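Local atomic coordinates of putative pyridoxal phosphate-dependent transferase (Clostridium difficile, PDB entry 4DQ6), a protein that binds pyridoxal-5'-phosphate and belongs to the class I and II aminotransferase family, whose members are built on the large PLP-dependent fold. Residues W92-P97 against L260-F265; A102-I107 against N128-N133; E225-T230 against V251-K256. One frame throughout, in Å; residues are numbered along the deposited sequence. Where two conformers were deposited one is given.

Interaction 1. Residues W92-P97 against L260-F265; sequences WLIYSP and LLDDAF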
loop_
_atom_site.group_PDB
_atom_site.type_symbol
_atom_site.label_atom_id
_atom_site.label_comp_id
_atom_site.label_asym_id
_atom_site.label_seq_id
_atom_site.Cartn_x
_atom_site.Cartn_y
_atom_site.Cartn_z
ATOM N N TRP A 92 5.648 15.414 -12.850
ATOM C CA TRP A 92 5.214 14.242 -13.573
ATOM C C TRP A 92 5.076 13.004 -12.738
ATOM O O TRP A 92 4.559 11.972 -13.252
ATOM C CB TRP A 92 6.147 13.938 -14.685
ATOM C CG TRP A 92 6.327 15.019 -15.714
ATOM C CD1 TRP A 92 5.571 16.151 -15.880
ATOM C CD2 TRP A 92 7.324 15.038 -16.777
ATOM N NE1 TRP A 92 6.010 16.873 -16.964
ATOM C CE2 TRP A 92 7.066 16.255 -17.547
ATOM C CE3 TRP A 92 8.330 14.173 -17.196
ATOM C CZ2 TRP A 92 7.862 16.598 -18.671
ATOM C CZ3 TRP A 92 9.101 14.532 -18.324
ATOM C CH2 TRP A 92 8.869 15.709 -19.024
ATOM N N LEU A 93 5.491 13.017 -11.453
ATOM C CA LEU A 93 5.613 11.807 -10.676
ATOM C C LEU A 93 4.396 11.524 -9.840
ATOM O O LEU A 93 3.927 12.399 -9.128
ATOM C CB LEU A 93 6.828 11.908 -9.747
ATOM C CG LEU A 93 8.197 11.875 -10.401
ATOM C CD1 LEU A 93 9.343 12.378 -9.516
ATOM C CD2 LEU A 93 8.446 10.479 -10.950
ATOM N N ILE A 94 3.932 10.261 -9.917
ATOM C CA ILE A 94 2.910 9.735 -9.012
ATOM C C ILE A 94 3.473 8.557 -8.203
ATOM O O ILE A 94 4.100 7.652 -8.768
ATOM C CB ILE A 94 1.615 9.303 -9.756
ATOM C CG1 ILE A 94 1.033 10.570 -10.339
ATOM C CG2 ILE A 94 0.640 8.564 -8.835
ATOM C CD1 ILE A 94 -0.277 10.292 -11.064
ATOM N N TYR A 95 3.252 8.592 -6.875
ATOM C CA TYR A 95 3.598 7.477 -5.975
ATOM C C TYR A 95 2.688 6.281 -6.245
ATOM O O TYR A 95 1.466 6.452 -6.362
ATOM C CB TYR A 95 3.367 7.914 -4.529
ATOM C CG TYR A 95 3.297 6.765 -3.551
ATOM C CD1 TYR A 95 4.479 6.103 -3.110
ATOM C CD2 TYR A 95 2.088 6.290 -3.074
ATOM C CE1 TYR A 95 4.413 5.001 -2.283
ATOM C CE2 TYR A 95 2.029 5.170 -2.251
ATOM C CZ TYR A 95 3.177 4.538 -1.848
ATOM O OH TYR A 95 3.095 3.430 -0.990
ATOM N N SER A 96 3.231 5.070 -6.178
ATOM C CA SER A 96 2.442 3.855 -6.143
ATOM C C SER A 96 3.138 2.871 -5.189
ATOM O O SER A 96 4.390 2.851 -5.169
ATOM C CB SER A 96 2.314 3.282 -7.529
ATOM O OG SER A 96 1.571 2.054 -7.530
ATOM N N PRO A 97 2.360 2.050 -4.476
ATOM C CA PRO A 97 3.066 1.047 -3.615
ATOM C C PRO A 97 3.825 0.025 -4.443
ATOM O O PRO A 97 4.653 -0.705 -3.938
ATOM C CB PRO A 97 1.956 0.443 -2.783
ATOM C CG PRO A 97 0.749 0.748 -3.515
ATOM C CD PRO A 97 0.915 2.045 -4.240
ATOM N N LEU A 260 -5.660 11.241 -14.770
ATOM C CA LEU A 260 -6.421 10.016 -14.730
ATOM C C LEU A 260 -5.891 9.074 -13.660
ATOM O O LEU A 260 -6.651 8.471 -12.937
ATOM C CB LEU A 260 -6.301 9.289 -16.053
ATOM C CG LEU A 260 -7.231 9.625 -17.206
ATOM C CD1 LEU A 260 -6.855 8.646 -18.289
ATOM C CD2 LEU A 260 -8.691 9.469 -16.823
ATOM N N LEU A 261 -4.576 8.920 -13.613
ATOM C CA LEU A 261 -3.975 8.041 -12.618
ATOM C C LEU A 261 -4.113 8.603 -11.220
ATOM O O LEU A 261 -4.387 7.884 -10.284
ATOM C CB LEU A 261 -2.509 7.754 -12.927
ATOM C CG LEU A 261 -1.852 6.696 -12.022
ATOM C CD1 LEU A 261 -2.699 5.430 -12.036
ATOM C CD2 LEU A 261 -0.454 6.380 -12.518
ATOM N N ASP A 262 -3.892 9.903 -11.102
ATOM C CA ASP A 262 -4.091 10.568 -9.834
ATOM C C ASP A 262 -5.483 10.292 -9.299
ATOM O O ASP A 262 -5.635 9.953 -8.109
ATOM C CB ASP A 262 -3.803 12.040 -9.943
ATOM C CG ASP A 262 -3.470 12.698 -8.588
ATOM O OD1 ASP A 262 -2.649 12.152 -7.802
ATOM O OD2 ASP A 262 -3.995 13.793 -8.388
ATOM N N ASP A 263 -6.493 10.467 -10.136
ATOM C CA ASP A 263 -7.839 10.290 -9.693
ATOM C C ASP A 263 -8.165 8.811 -9.381
ATOM O O ASP A 263 -8.971 8.545 -8.499
ATOM C CB ASP A 263 -8.767 10.772 -10.804
ATOM C CG ASP A 263 -8.832 12.279 -10.885
ATOM O OD1 ASP A 263 -8.269 13.011 -10.018
ATOM O OD2 ASP A 263 -9.463 12.755 -11.853
ATOM N N ALA A 264 -7.529 7.865 -10.101
ATOM C CA ALA A 264 -7.666 6.424 -9.766
ATOM C C ALA A 264 -7.092 6.119 -8.411
ATOM O O ALA A 264 -7.708 5.408 -7.603
ATOM C CB ALA A 264 -7.033 5.547 -10.834
ATOM N N PHE A 265 -5.916 6.680 -8.096
ATOM C CA PHE A 265 -5.376 6.505 -6.741
ATOM C C PHE A 265 -6.248 7.147 -5.692
ATOM O O PHE A 265 -6.267 6.700 -4.524
ATOM C CB PHE A 265 -3.913 6.948 -6.658
ATOM C CG PHE A 265 -2.932 5.890 -7.182
ATOM C CD1 PHE A 265 -2.814 4.653 -6.517
ATOM C CD2 PHE A 265 -2.095 6.127 -8.250
ATOM C CE1 PHE A 265 -1.932 3.687 -6.982
ATOM C CE2 PHE A 265 -1.198 5.172 -8.694
ATOM C CZ PHE A 265 -1.103 3.952 -8.033
#
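Two side chains, Ile94 from the strand and Phe265 from the helix, carry this contact, and they cross obliquely. The CG2 branch of Ile94, anti to its backbone N, lies 3.7 Å from Phe265 CD2. CG1, anti to the carbonyl carbon and with chi2 extended (-178°), carries CD1 to the helix backbone, where Ile94 CD1 is 3.6 Å from Asp262 N and 3.9 Å from Leu261 CB. One isoleucine thus straddles a full helical turn, from Leu261 to Phe265. The tip of the Phe265 ring meets Ser96, whose OG stands 3.3 Å from Phe265 CZ in an oblique approach, while Tyr95 O sits 3.8 Å above one ring face, offset toward the rim.

Around them, Ser96 OG is hydrogen-bonded to Gly98 O, Asp262 OD1 is engaged by Lys271 in a salt bridge, and Leu105 of helix 99-110 packs against Phe265. Strand 93-96 is an outermost strand of the mixed sheet, paired antiparallel with strand 248-251, and helix 255-267 packs against it. Residues 260-265 of that helix run at 28° to strand 93-96, their axes 9.6 Å apart. The Ser96 side chain is about 7 Å from bound PLP, so the contact borders the cofactor site.

No hydrogen bond joins the two segments; cohesion probably comes mainly from apolar packing.

Interaction 2. Residues A102-I107 against N128-N133; sequences AISLLI and NSVVKN
Val130 is the side chain that bridges the two helices, and its CB points at helix 99-110. Beyond CB the valine divides. CG2, anti to the backbone N, goes to Ser104, where Val130 CG2 lies 3.6 Å from Ser104 CB and 3.7 Å from Ser104 CA, close against the helix backbone. CG1 takes the crowded position between the backbone N and the carbonyl carbon (chi1 76°), which turns it to the two isoleucines: Ile107 CD1 is 3.8 Å from Val130 CG1, and Ile103 CG2 is 4.1 Å from the same methyl. The two branches therefore touch three residues, Ile103 and Ser104 on one turn and Ile107 on the next.

Ile107 is extended at chi2 (169°), and this carries CD1 across to a second valine: Val131 CG2 lies 4.1 Å from Ile107 CD1, the two side chains crossing at about a right angle. The CB of Val131 is directed away from the partner helix; the side chain also touches Ile117 and Leu138.

Ser104 meets Val130 chiefly through CB, its OG lying somewhat farther from CG2. That buried hydroxyl is hydrogen-bonded to Arg267 O of the second subunit and to Asn134 of its own chain. Ile268 of the second subunit packs on Ser104, and Arg267 of that subunit on Val130.

The axes of 102-107 and 128-133 approach to 9.8 Å and cross at -37°. The Ile103 side chain is about 6 Å from bound PLP. Helix 126-133 connects the adjacent parallel strands 116-119 and 137-140, a beta-alpha-beta crossover in the PLP-binding domain of the aminotransferase fold.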
loop_
_atom_site.group_PDB
_atom_site.type_symbol
_atom_site.label_atom_id
_atom_site.label_comp_id
_atom_site.label_asym_id
_atom_site.label_seq_id
_atom_site.Cartn_x
_atom_site.Cartn_y
_atom_site.Cartn_z
ATOM N N ALA A 102 0.032 0.239 -10.192
ATOM C CA ALA A 102 -0.024 1.387 -11.119
ATOM C C ALA A 102 -0.502 0.932 -12.469
ATOM O O ALA A 102 -1.376 1.584 -13.072
ATOM C CB ALA A 102 1.339 2.135 -11.196
ATOM N N ILE A 103 0.096 -0.104 -13.020
ATOM C CA ILE A 103 -0.283 -0.598 -14.350
ATOM C C ILE A 103 -1.742 -1.015 -14.385
ATOM O O ILE A 103 -2.469 -0.745 -15.356
ATOM C CB ILE A 103 0.679 -1.716 -14.771
ATOM C CG1 ILE A 103 2.068 -1.141 -14.980
ATOM C CG2 ILE A 103 0.189 -2.402 -16.063
ATOM C CD1 ILE A 103 3.119 -2.081 -15.476
ATOM N N SER A 104 -2.192 -1.651 -13.300
ATOM C CA SER A 104 -3.574 -2.113 -13.226
ATOM C C SER A 104 -4.511 -0.907 -13.265
ATOM O O SER A 104 -5.504 -0.920 -14.016
ATOM C CB SER A 104 -3.860 -2.837 -11.909
ATOM O OG SER A 104 -5.151 -3.394 -11.882
ATOM N N LEU A 105 -4.240 0.161 -12.529
ATOM C CA LEU A 105 -5.100 1.350 -12.535
ATOM C C LEU A 105 -5.036 2.006 -13.941
ATOM O O LEU A 105 -6.064 2.460 -14.451
ATOM C CB LEU A 105 -4.763 2.340 -11.439
ATOM C CG LEU A 105 -5.057 1.860 -10.048
ATOM C CD1 LEU A 105 -4.692 3.003 -9.099
ATOM C CD2 LEU A 105 -6.408 1.360 -9.693
ATOM N N LEU A 106 -3.831 2.117 -14.519
ATOM C CA LEU A 106 -3.671 2.684 -15.868
ATOM C C LEU A 106 -4.539 1.944 -16.870
ATOM O O LEU A 106 -5.189 2.559 -17.737
ATOM C CB LEU A 106 -2.220 2.692 -16.296
ATOM C CG LEU A 106 -1.290 3.701 -15.571
ATOM C CD1 LEU A 106 0.178 3.404 -15.855
ATOM C CD2 LEU A 106 -1.703 5.113 -16.015
ATOM N N ILE A 107 -4.556 0.629 -16.791
ATOM C CA ILE A 107 -5.356 -0.192 -17.725
ATOM C C ILE A 107 -6.818 0.122 -17.544
ATOM O O ILE A 107 -7.586 0.318 -18.563
ATOM C CB ILE A 107 -5.098 -1.703 -17.492
ATOM C CG1 ILE A 107 -3.743 -2.094 -18.066
ATOM C CG2 ILE A 107 -6.231 -2.519 -18.112
ATOM C CD1 ILE A 107 -3.267 -3.478 -17.668
ATOM N N ASN A 128 0.664 -10.600 -18.018
ATOM C CA ASN A 128 -0.416 -11.382 -18.558
ATOM C C ASN A 128 -1.650 -11.270 -17.647
ATOM O O ASN A 128 -2.755 -10.909 -18.090
ATOM C CB ASN A 128 0.119 -12.821 -18.767
ATOM C CG ASN A 128 -0.877 -13.767 -19.438
ATOM O OD1 ASN A 128 -1.968 -13.912 -18.941
ATOM N ND2 ASN A 128 -0.443 -14.500 -20.505
ATOM N N SER A 129 -1.483 -11.572 -16.371
ATOM C CA SER A 129 -2.615 -11.595 -15.491
ATOM C C SER A 129 -3.233 -10.235 -15.269
ATOM O O SER A 129 -4.446 -10.143 -15.052
ATOM C CB SER A 129 -2.290 -12.273 -14.173
ATOM O OG SER A 129 -1.201 -11.709 -13.579
ATOM N N VAL A 130 -2.441 -9.158 -15.265
ATOM C CA VAL A 130 -3.022 -7.847 -14.989
ATOM C C VAL A 130 -3.990 -7.437 -16.099
ATOM O O VAL A 130 -5.012 -6.814 -15.830
ATOM C CB VAL A 130 -1.956 -6.748 -14.718
ATOM C CG1 VAL A 130 -1.292 -6.273 -16.014
ATOM C CG2 VAL A 130 -2.607 -5.581 -13.931
ATOM N N VAL A 131 -3.742 -7.889 -17.321
ATOM C CA VAL A 131 -4.639 -7.566 -18.417
ATOM C C VAL A 131 -5.959 -8.352 -18.283
ATOM O O VAL A 131 -7.075 -7.780 -18.360
ATOM C CB VAL A 131 -3.940 -7.803 -19.777
ATOM C CG1 VAL A 131 -4.952 -7.738 -20.933
ATOM C CG2 VAL A 131 -2.769 -6.804 -19.946
ATOM N N LYS A 132 -5.804 -9.638 -18.004
ATOM C CA LYS A 132 -6.923 -10.561 -17.846
ATOM C C LYS A 132 -7.787 -10.247 -16.624
ATOM O O LYS A 132 -9.048 -10.319 -16.679
ATOM C CB LYS A 132 -6.437 -11.992 -17.797
ATOM C CG LYS A 132 -5.848 -12.416 -19.136
ATOM C CD LYS A 132 -5.330 -13.836 -19.127
ATOM C CE LYS A 132 -4.998 -14.281 -20.561
ATOM N NZ LYS A 132 -4.080 -15.451 -20.487
ATOM N N ASN A 133 -7.136 -9.908 -15.510
ATOM C CA ASN A 133 -7.855 -9.654 -14.278
ATOM C C ASN A 133 -8.587 -8.305 -14.313
ATOM O O ASN A 133 -9.478 -8.046 -13.488
ATOM C CB ASN A 133 -6.895 -9.635 -13.106
ATOM C CG ASN A 133 -6.338 -10.998 -12.744
ATOM O OD1 ASN A 133 -6.902 -12.026 -13.070
ATOM N ND2 ASN A 133 -5.222 -10.978 -11.991
#

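Interaction 3. Residues E225-T230 against V251-K256; sequences EFEKNT and VLPDEK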
loop_
_atom_site.group_PDB
_atom_site.type_symbol
_atom_site.label_atom_id
_atom_site.label_comp_id
_atom_site.label_asym_id
_atom_site.label_seq_id
_atom_site.Cartn_x
_atom_site.Cartn_y
_atom_site.Cartn_z
ATOM N N GLU A 225 8.321 13.245 -28.859
ATOM C CA GLU A 225 7.151 12.554 -29.328
ATOM C C GLU A 225 6.977 11.236 -28.511
ATOM O O GLU A 225 5.861 10.826 -28.139
ATOM C CB GLU A 225 7.321 12.234 -30.813
ATOM C CG GLU A 225 7.394 13.450 -31.775
ATOM C CD GLU A 225 8.601 14.415 -31.610
ATOM O OE1 GLU A 225 9.748 13.978 -31.295
ATOM O OE2 GLU A 225 8.382 15.654 -31.845
ATOM N N PHE A 226 8.098 10.587 -28.213
ATOM C CA PHE A 226 8.009 9.366 -27.403
ATOM C C PHE A 226 7.644 9.702 -25.964
ATOM O O PHE A 226 6.864 8.979 -25.328
ATOM C CB PHE A 226 9.320 8.623 -27.438
ATOM C CG PHE A 226 9.547 7.761 -28.634
ATOM C CD1 PHE A 226 8.951 7.995 -29.866
ATOM C CD2 PHE A 226 10.459 6.723 -28.531
ATOM C CE1 PHE A 226 9.240 7.189 -30.946
ATOM C CE2 PHE A 226 10.734 5.909 -29.608
ATOM C CZ PHE A 226 10.150 6.151 -30.823
ATOM N N GLU A 227 8.189 10.798 -25.445
ATOM C CA GLU A 227 7.838 11.294 -24.114
ATOM C C GLU A 227 6.332 11.462 -23.976
ATOM O O GLU A 227 5.761 11.130 -22.950
ATOM C CB GLU A 227 8.567 12.618 -23.840
ATOM C CG GLU A 227 8.181 13.341 -22.559
ATOM C CD GLU A 227 8.879 14.679 -22.426
ATOM O OE1 GLU A 227 10.092 14.638 -22.118
ATOM O OE2 GLU A 227 8.220 15.752 -22.634
ATOM N N LYS A 228 5.692 11.969 -25.029
ATOM C CA LYS A 228 4.266 12.174 -24.970
ATOM C C LYS A 228 3.430 10.910 -25.137
ATOM O O LYS A 228 2.235 10.905 -24.797
ATOM C CB LYS A 228 3.871 13.278 -25.967
ATOM C CG LYS A 228 4.362 14.665 -25.513
ATOM C CD LYS A 228 4.023 15.048 -24.041
ATOM C CE LYS A 228 5.178 15.812 -23.365
ATOM N NZ LYS A 228 4.880 16.401 -22.002
ATOM N N ASN A 229 4.030 9.824 -25.603
ATOM C CA ASN A 229 3.279 8.616 -25.827
ATOM C C ASN A 229 3.659 7.463 -24.879
ATOM O O ASN A 229 3.275 6.335 -25.137
ATOM C CB ASN A 229 3.490 8.140 -27.244
ATOM C CG ASN A 229 2.376 7.200 -27.727
ATOM O OD1 ASN A 229 1.210 7.369 -27.402
ATOM N ND2 ASN A 229 2.771 6.135 -28.394
ATOM N N THR A 230 4.470 7.749 -23.874
ATOM C CA THR A 230 5.036 6.707 -22.973
ATOM C C THR A 230 4.786 7.097 -21.515
ATOM O O THR A 230 5.074 8.211 -21.105
ATOM C CB THR A 230 6.535 6.560 -23.225
ATOM O OG1 THR A 230 6.748 6.354 -24.638
ATOM C CG2 THR A 230 7.137 5.380 -22.410
ATOM N N VAL A 251 5.938 7.938 -14.100
ATOM C CA VAL A 251 6.344 9.191 -14.725
ATOM C C VAL A 251 5.307 9.433 -15.831
ATOM O O VAL A 251 5.271 8.663 -16.852
ATOM C CB VAL A 251 7.749 9.171 -15.338
ATOM C CG1 VAL A 251 8.039 10.526 -15.956
ATOM C CG2 VAL A 251 8.778 8.766 -14.273
ATOM N N LEU A 252 4.514 10.504 -15.708
ATOM C CA LEU A 252 3.452 10.787 -16.703
ATOM C C LEU A 252 3.621 12.243 -17.220
ATOM O O LEU A 252 3.129 13.197 -16.641
ATOM C CB LEU A 252 2.093 10.537 -16.088
ATOM C CG LEU A 252 1.846 9.269 -15.319
ATOM C CD1 LEU A 252 1.985 9.516 -13.803
ATOM C CD2 LEU A 252 0.476 8.712 -15.665
ATOM N N PRO A 253 4.334 12.378 -18.347
ATOM C CA PRO A 253 4.577 13.710 -18.937
ATOM C C PRO A 253 3.334 14.372 -19.516
ATOM O O PRO A 253 3.340 15.579 -19.706
ATOM C CB PRO A 253 5.611 13.413 -20.038
ATOM C CG PRO A 253 6.260 12.141 -19.613
ATOM C CD PRO A 253 5.135 11.340 -19.022
ATOM N N ASP A 254 2.305 13.603 -19.819
ATOM C CA ASP A 254 1.050 14.170 -20.325
ATOM C C ASP A 254 0.114 14.435 -19.150
ATOM O O ASP A 254 -0.260 13.531 -18.405
ATOM C CB ASP A 254 0.451 13.225 -21.364
ATOM C CG ASP A 254 -0.825 13.767 -21.983
ATOM O OD1 ASP A 254 -1.625 14.385 -21.304
ATOM O OD2 ASP A 254 -1.042 13.580 -23.188
ATOM N N GLU A 255 -0.251 15.691 -18.943
ATOM C CA GLU A 255 -1.066 16.038 -17.783
ATOM C C GLU A 255 -2.420 15.332 -17.728
ATOM O O GLU A 255 -2.977 15.140 -16.661
ATOM C CB GLU A 255 -1.251 17.542 -17.613
ATOM C CG GLU A 255 -1.870 18.268 -18.759
ATOM C CD GLU A 255 -1.440 19.725 -18.708
ATOM O OE1 GLU A 255 -1.471 20.298 -17.578
ATOM O OE2 GLU A 255 -1.066 20.281 -19.776
ATOM N N LYS A 256 -2.962 14.954 -18.873
ATOM C CA LYS A 256 -4.253 14.223 -18.877
ATOM C C LYS A 256 -4.149 12.799 -18.362
ATOM O O LYS A 256 -5.040 12.336 -17.663
ATOM C CB LYS A 256 -4.867 14.165 -20.255
ATOM C CG LYS A 256 -5.192 15.521 -20.820
ATOM C CD LYS A 256 -5.760 15.368 -22.217
ATOM C CE LYS A 256 -7.130 14.690 -22.222
ATOM N NZ LYS A 256 -7.919 15.113 -23.430
HETATM O O HOH W 1 7.162 8.536 -19.006
#
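Pro253 is the apolar centre of this contact; Glu227 and Lys228 flank it, with Trp92 also packing on it. Glu227 has CG anti to its backbone N (chi1 173°) and continues extended through chi2, so its methylene chain passes obliquely along the proline ring, Glu227 CG lying 3.6 Å from Pro253 CB. The Glu227 carbonyl closes on the ring too, with Glu227 O 3.5 Å from Pro253 CG. Two conformers of Glu227 were deposited, and these values describe one of them.

Lys228 leaves the helix with CG beside the backbone N and anti to the carbonyl carbon. Its chain then bends at chi2 (-50°) and again at chi3 (141°, far from a staggered value), which brings NZ alongside Pro253 CB and its carbonyl. There Lys228 NZ donates to Pro253 O at 2.9 Å, from well above the carbonyl plane rather than along a lone pair. The same Lys228 NZ forms a salt bridge with Glu227 OE2 at 3.5 Å in this conformer.

Here the chain passes from helix 224-228 into strand 230-234 of the mixed sheet of the PLP-binding fold, while strand 248-251 leaves that sheet for helix 255-267. Asp254 is the N-cap of helix 255-267: with CG anti to its backbone N, Asp254 OD1 accepts from Lys256 N at 2.8 Å through its anti lone pair.

Thr230 OG1 donates to Phe226 O at 2.7 Å; that carbonyl also accepts from Asn229 N. One water donates both to Thr230 O and to Val251 O, linking the two backbones.

All three contacts lie around the seven-stranded mixed sheet. Along the chain interactions 2 and 3 follow one another, and both fall between the two segments of interaction 1. The centre of interaction 1 is about 15 Å from that of interaction 2 and about 14 Å from that of interaction 3. Helix 255-267 contributes to interactions 1 and 3, while Leu105 CD1 of helix 99-110 packs 3.5 Å from Phe265 CE1, joining 1 to 2. Trp92 O lies 2.9 Å from Leu252 N, a probable hydrogen bond tying 1 to 3. Interactions 1 and 2 lie by the cofactor and the subunit interface; interaction 3, whose Val251 side chain is about 14 Å from PLP, lies away from both.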